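Local structure of Non-structural polyprotein (Sindbis virus, 4GUA) at residues Q551-F563 with Q572-R586. The protein is a precursor spanning the nsP2 protease region and the macro and zinc-binding domains of nsP3, whose processing probably yields parts of the viral RNA replication machinery. Sequence-based numbering, arbitrary orientation.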
loop_
_atom_site.group_PDB
_atom_site.type_symbol
_atom_site.label_atom_id
_atom_site.label_comp_id
_atom_site.label_asym_id
_atom_site.label_seq_id
_atom_site.Cartn_x
_atom_site.Cartn_y
_atom_site.Cartn_z
ATOM N N GLN A 551 -2.703 -16.834 13.448
ATOM C CA GLN A 551 -2.229 -18.078 12.848
ATOM C C GLN A 551 -2.931 -18.316 11.512
ATOM O O GLN A 551 -2.294 -18.637 10.505
ATOM C CB GLN A 551 -2.465 -19.257 13.791
ATOM C CG GLN A 551 -1.836 -20.561 13.336
ATOM C CD GLN A 551 -0.320 -20.510 13.327
ATOM O OE1 GLN A 551 0.296 -20.167 12.317
ATOM N NE2 GLN A 551 0.292 -20.865 14.452
ATOM N N ALA A 552 -4.250 -18.161 11.507
ATOM C CA ALA A 552 -5.026 -18.323 10.285
ATOM C C ALA A 552 -4.512 -17.372 9.212
ATOM O O ALA A 552 -4.377 -17.753 8.051
ATOM C CB ALA A 552 -6.501 -18.074 10.556
ATOM N N ALA A 553 -4.217 -16.135 9.606
ATOM C CA ALA A 553 -3.730 -15.129 8.667
ATOM C C ALA A 553 -2.385 -15.518 8.046
ATOM O O ALA A 553 -2.179 -15.373 6.840
ATOM C CB ALA A 553 -3.620 -13.783 9.353
ATOM N N LYS A 554 -1.475 -16.006 8.882
ATOM C CA LYS A 554 -0.135 -16.381 8.451
ATOM C C LYS A 554 -0.223 -17.495 7.429
ATOM O O LYS A 554 0.462 -17.479 6.405
ATOM C CB LYS A 554 0.684 -16.871 9.642
ATOM C CG LYS A 554 1.367 -15.779 10.429
ATOM C CD LYS A 554 1.615 -16.228 11.868
ATOM C CE LYS A 554 2.718 -17.273 11.976
ATOM N NZ LYS A 554 3.727 -16.885 13.011
ATOM N N ASP A 555 -1.077 -18.466 7.730
ATOM C CA ASP A 555 -1.209 -19.654 6.903
ATOM C C ASP A 555 -1.806 -19.319 5.537
ATOM O O ASP A 555 -1.303 -19.790 4.518
ATOM C CB ASP A 555 -2.034 -20.719 7.630
ATOM C CG ASP A 555 -1.297 -21.310 8.832
ATOM O OD1 ASP A 555 -0.074 -21.086 8.961
ATOM O OD2 ASP A 555 -1.934 -22.018 9.642
ATOM N N MET A 556 -2.860 -18.504 5.516
ATOM C CA MET A 556 -3.434 -18.027 4.258
ATOM C C MET A 556 -2.359 -17.339 3.424
ATOM O O MET A 556 -2.264 -17.529 2.209
ATOM C CB MET A 556 -4.525 -16.996 4.513
ATOM C CG MET A 556 -5.746 -17.493 5.228
ATOM S SD MET A 556 -6.790 -16.087 5.630
ATOM C CE MET A 556 -7.434 -15.660 4.020
ATOM N N ALA A 557 -1.568 -16.508 4.092
ATOM C CA ALA A 557 -0.504 -15.771 3.434
ATOM C C ALA A 557 0.498 -16.725 2.782
ATOM O O ALA A 557 0.892 -16.551 1.624
ATOM C CB ALA A 557 0.202 -14.870 4.450
ATOM N N GLU A 558 0.886 -17.751 3.528
ATOM C CA GLU A 558 1.892 -18.691 3.068
ATOM C C GLU A 558 1.357 -19.484 1.899
ATOM O O GLU A 558 2.088 -19.765 0.958
ATOM C CB GLU A 558 2.308 -19.624 4.206
ATOM C CG GLU A 558 3.418 -20.590 3.844
ATOM C CD GLU A 558 3.982 -21.303 5.052
ATOM O OE1 GLU A 558 3.408 -21.169 6.156
ATOM O OE2 GLU A 558 5.000 -22.007 4.900
ATOM N N ILE A 559 0.070 -19.811 1.947
ATOM C CA ILE A 559 -0.553 -20.595 0.891
ATOM C C ILE A 559 -0.522 -19.768 -0.395
ATOM O O ILE A 559 -0.264 -20.295 -1.477
ATOM C CB ILE A 559 -2.005 -20.995 1.257
ATOM C CG1 ILE A 559 -1.998 -22.061 2.360
ATOM C CG2 ILE A 559 -2.742 -21.540 0.039
ATOM C CD1 ILE A 559 -3.379 -22.454 2.862
ATOM N N LYS A 560 -0.768 -18.468 -0.263
ATOM C CA LYS A 560 -0.703 -17.552 -1.396
ATOM C C LYS A 560 0.722 -17.416 -1.930
ATOM O O LYS A 560 0.934 -17.219 -3.126
ATOM C CB LYS A 560 -1.222 -16.182 -0.963
ATOM C CG LYS A 560 -1.684 -15.239 -2.072
ATOM C CD LYS A 560 -1.857 -15.881 -3.444
ATOM C CE LYS A 560 -1.952 -14.811 -4.517
ATOM N NZ LYS A 560 -3.072 -13.866 -4.239
ATOM N N VAL A 561 1.705 -17.532 -1.051
ATOM C CA VAL A 561 3.089 -17.499 -1.501
ATOM C C VAL A 561 3.409 -18.754 -2.307
ATOM O O VAL A 561 4.081 -18.672 -3.336
ATOM C CB VAL A 561 4.058 -17.361 -0.306
ATOM C CG1 VAL A 561 5.495 -17.588 -0.726
ATOM C CG2 VAL A 561 3.906 -15.992 0.328
ATOM N N LEU A 562 2.909 -19.902 -1.854
ATOM C CA LEU A 562 3.177 -21.194 -2.497
ATOM C C LEU A 562 2.421 -21.369 -3.812
ATOM O O LEU A 562 2.838 -22.125 -4.688
ATOM C CB LEU A 562 2.779 -22.332 -1.557
ATOM C CG LEU A 562 3.510 -22.393 -0.218
ATOM C CD1 LEU A 562 2.805 -23.362 0.725
ATOM C CD2 LEU A 562 4.968 -22.775 -0.408
ATOM N N PHE A 563 1.283 -20.697 -3.922
ATOM C CA PHE A 563 0.431 -20.807 -5.094
ATOM C C PHE A 563 0.049 -19.407 -5.552
ATOM O O PHE A 563 -1.037 -18.919 -5.238
ATOM C CB PHE A 563 -0.814 -21.630 -4.760
ATOM C CG PHE A 563 -0.507 -23.033 -4.311
ATOM C CD1 PHE A 563 -0.159 -23.287 -2.997
ATOM C CD2 PHE A 563 -0.572 -24.093 -5.196
ATOM C CE1 PHE A 563 0.124 -24.567 -2.574
ATOM C CE2 PHE A 563 -0.288 -25.378 -4.777
ATOM C CZ PHE A 563 0.061 -25.612 -3.463
ATOM N N GLN A 572 -6.396 -24.495 -2.426
ATOM C CA GLN A 572 -5.603 -25.018 -1.325
ATOM C C GLN A 572 -6.109 -24.482 0.011
ATOM O O GLN A 572 -6.021 -25.157 1.037
ATOM C CB GLN A 572 -4.135 -24.654 -1.512
ATOM C CG GLN A 572 -3.514 -25.259 -2.757
ATOM C CD GLN A 572 -3.765 -26.745 -2.861
ATOM O OE1 GLN A 572 -3.759 -27.459 -1.857
ATOM N NE2 GLN A 572 -4.006 -27.218 -4.077
ATOM N N LEU A 573 -6.633 -23.260 0.003
ATOM C CA LEU A 573 -7.177 -22.676 1.215
ATOM C C LEU A 573 -8.423 -23.444 1.618
ATOM O O LEU A 573 -8.679 -23.639 2.804
ATOM C CB LEU A 573 -7.500 -21.195 1.018
ATOM C CG LEU A 573 -8.158 -20.480 2.206
ATOM C CD1 LEU A 573 -7.270 -20.522 3.438
ATOM C CD2 LEU A 573 -8.484 -19.035 1.849
ATOM N N CYS A 574 -9.196 -23.887 0.632
ATOM C CA CYS A 574 -10.379 -24.695 0.914
ATOM C C CYS A 574 -9.941 -25.998 1.559
ATOM O O CYS A 574 -10.535 -26.446 2.531
ATOM C CB CYS A 574 -11.184 -24.978 -0.352
ATOM S SG CYS A 574 -12.186 -23.590 -0.939
ATOM N N ALA A 575 -8.899 -26.606 1.005
ATOM C CA ALA A 575 -8.321 -27.807 1.593
ATOM C C ALA A 575 -7.928 -27.568 3.049
ATOM O O ALA A 575 -8.173 -28.413 3.910
ATOM C CB ALA A 575 -7.108 -28.253 0.789
ATOM N N TYR A 576 -7.332 -26.406 3.311
ATOM C CA TYR A 576 -6.820 -26.046 4.634
ATOM C C TYR A 576 -7.954 -25.876 5.642
ATOM O O TYR A 576 -7.838 -26.279 6.798
ATOM C CB TYR A 576 -5.989 -24.759 4.517
ATOM C CG TYR A 576 -5.596 -24.106 5.831
ATOM C CD1 TYR A 576 -4.471 -24.523 6.535
ATOM C CD2 TYR A 576 -6.330 -23.047 6.345
ATOM C CE1 TYR A 576 -4.110 -23.922 7.730
ATOM C CE2 TYR A 576 -5.974 -22.440 7.529
ATOM C CZ TYR A 576 -4.865 -22.877 8.219
ATOM O OH TYR A 576 -4.528 -22.263 9.408
ATOM N N ILE A 577 -9.051 -25.283 5.189
ATOM C CA ILE A 577 -10.224 -25.078 6.022
ATOM C C ILE A 577 -10.758 -26.426 6.482
ATOM O O ILE A 577 -11.291 -26.574 7.582
ATOM C CB ILE A 577 -11.315 -24.327 5.229
ATOM C CG1 ILE A 577 -10.933 -22.848 5.098
ATOM C CG2 ILE A 577 -12.674 -24.463 5.904
ATOM C CD1 ILE A 577 -11.846 -22.047 4.198
ATOM N N LEU A 578 -10.598 -27.411 5.614
ATOM C CA LEU A 578 -11.139 -28.745 5.824
ATOM C C LEU A 578 -10.162 -29.696 6.546
ATOM O O LEU A 578 -10.459 -30.880 6.706
ATOM C CB LEU A 578 -11.551 -29.329 4.466
ATOM C CG LEU A 578 -12.683 -28.578 3.755
ATOM C CD1 LEU A 578 -12.919 -29.138 2.365
ATOM C CD2 LEU A 578 -13.965 -28.628 4.561
ATOM N N GLY A 579 -9.022 -29.176 7.005
ATOM C CA GLY A 579 -7.954 -30.015 7.532
ATOM C C GLY A 579 -6.808 -30.067 6.525
ATOM O O GLY A 579 -6.710 -29.199 5.662
ATOM N N GLU A 580 -5.919 -31.049 6.663
ATOM C CA GLU A 580 -4.760 -31.220 5.769
ATOM C C GLU A 580 -3.566 -30.407 6.260
ATOM O O GLU A 580 -2.448 -30.541 5.770
ATOM C CB GLU A 580 -5.106 -30.815 4.328
ATOM C CG GLU A 580 -3.951 -30.955 3.344
ATOM C CD GLU A 580 -4.402 -31.297 1.935
ATOM O OE1 GLU A 580 -5.620 -31.452 1.712
ATOM O OE2 GLU A 580 -3.534 -31.378 1.041
ATOM N N THR A 581 -3.827 -29.546 7.224
ATOM C CA THR A 581 -2.812 -28.691 7.809
ATOM C C THR A 581 -1.919 -28.016 6.762
ATOM O O THR A 581 -2.295 -27.883 5.597
ATOM C CB THR A 581 -1.935 -29.489 8.820
ATOM O OG1 THR A 581 -1.140 -28.580 9.602
ATOM C CG2 THR A 581 -1.036 -30.507 8.108
ATOM N N MET A 582 -0.707 -27.667 7.183
ATOM C CA MET A 582 0.217 -26.895 6.363
ATOM C C MET A 582 1.317 -27.741 5.753
ATOM O O MET A 582 1.516 -27.702 4.549
ATOM C CB MET A 582 0.811 -25.727 7.160
ATOM C CG MET A 582 -0.139 -24.523 7.310
ATOM S SD MET A 582 -0.729 -23.803 5.752
ATOM C CE MET A 582 0.802 -23.230 5.030
ATOM N N GLU A 583 2.039 -28.491 6.583
ATOM C CA GLU A 583 3.147 -29.305 6.092
ATOM C C GLU A 583 2.761 -30.036 4.811
ATOM O O GLU A 583 3.564 -30.131 3.882
ATOM C CB GLU A 583 3.559 -30.353 7.123
ATOM C CG GLU A 583 2.398 -31.108 7.756
ATOM C CD GLU A 583 2.754 -32.551 8.115
ATOM O OE1 GLU A 583 3.871 -32.795 8.621
ATOM O OE2 GLU A 583 1.912 -33.446 7.875
ATOM N N ALA A 584 1.537 -30.555 4.764
ATOM C CA ALA A 584 1.079 -31.322 3.610
ATOM C C ALA A 584 1.012 -30.438 2.368
ATOM O O ALA A 584 1.409 -30.850 1.282
ATOM C CB ALA A 584 -0.274 -31.931 3.890
ATOM N N ILE A 585 0.488 -29.229 2.536
ATOM C CA ILE A 585 0.369 -28.279 1.434
ATOM C C ILE A 585 1.750 -27.816 0.976
ATOM O O ILE A 585 1.964 -27.530 -0.202
ATOM C CB ILE A 585 -0.486 -27.064 1.827
ATOM C CG1 ILE A 585 -1.890 -27.528 2.222
ATOM C CG2 ILE A 585 -0.546 -26.065 0.682
ATOM C CD1 ILE A 585 -2.996 -26.613 1.766
ATOM N N ARG A 586 2.689 -27.744 1.911
ATOM C CA ARG A 586 4.041 -27.339 1.580
ATOM C C ARG A 586 4.699 -28.426 0.732
ATOM O O ARG A 586 5.490 -28.127 -0.161
ATOM C CB ARG A 586 4.855 -27.078 2.846
ATOM C CG ARG A 586 4.346 -25.921 3.682
ATOM C CD ARG A 586 5.207 -25.721 4.918
ATOM N NE ARG A 586 4.693 -24.651 5.771
ATOM C CZ ARG A 586 4.361 -24.780 7.053
ATOM N NH1 ARG A 586 4.492 -25.936 7.688
ATOM N NH2 ARG A 586 3.899 -23.731 7.714
#
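Helix 551-562 packs against helix 572-577 in a nearly antiparallel pair, their axes 10.4 Å apart at closest approach, with 146° between their N-to-C directions. This helical hairpin belongs to the zinc-binding domain of nsP3, and Met582 and the first turn of helix 583-588 pack against the same helix 551-562. Ile559 packs as a knob into a hole formed by Gln572, Leu573, Tyr576 and Ile585. Its CD1 lies 3.9 Å from Tyr576 CB, while CG2 meets Gln572 CB. One turn earlier in helix 551-562, Met556 CG rests on Leu573 CD1, 3.8 Å away.

Tyr576 reaches back to helix 551-562 and donates its OH to Asp555 OD2 at 2.6 Å, on the anti lone pair. Carboxylate and ring stand almost perpendicular, 82° apart. The Tyr576 ring also makes a cation-pi contact with Arg620 of helix 613-621. The Met582 side chain, bent at chi2 and chi3, crosses Asp555 with CG and SD, brings SD to Ile559 CG1 and sets CE against Glu558.

Past the end of the first helix, Gln572 CG sits over the centre of one Phe563 face, a CH-pi contact 3.6 Å from the centroid. Ile585 CG2 touches the same ring at CE1.

Arg586, extended from CG to NE, grips Glu558 side-on in a salt bridge. Arg586 NE donates to Glu558 OE2 at 2.8 Å from above the carboxylate plane. The second bond, from Arg586 NH2 to Glu558 OE1, is 3.0 Å long and nearly straight at 172°.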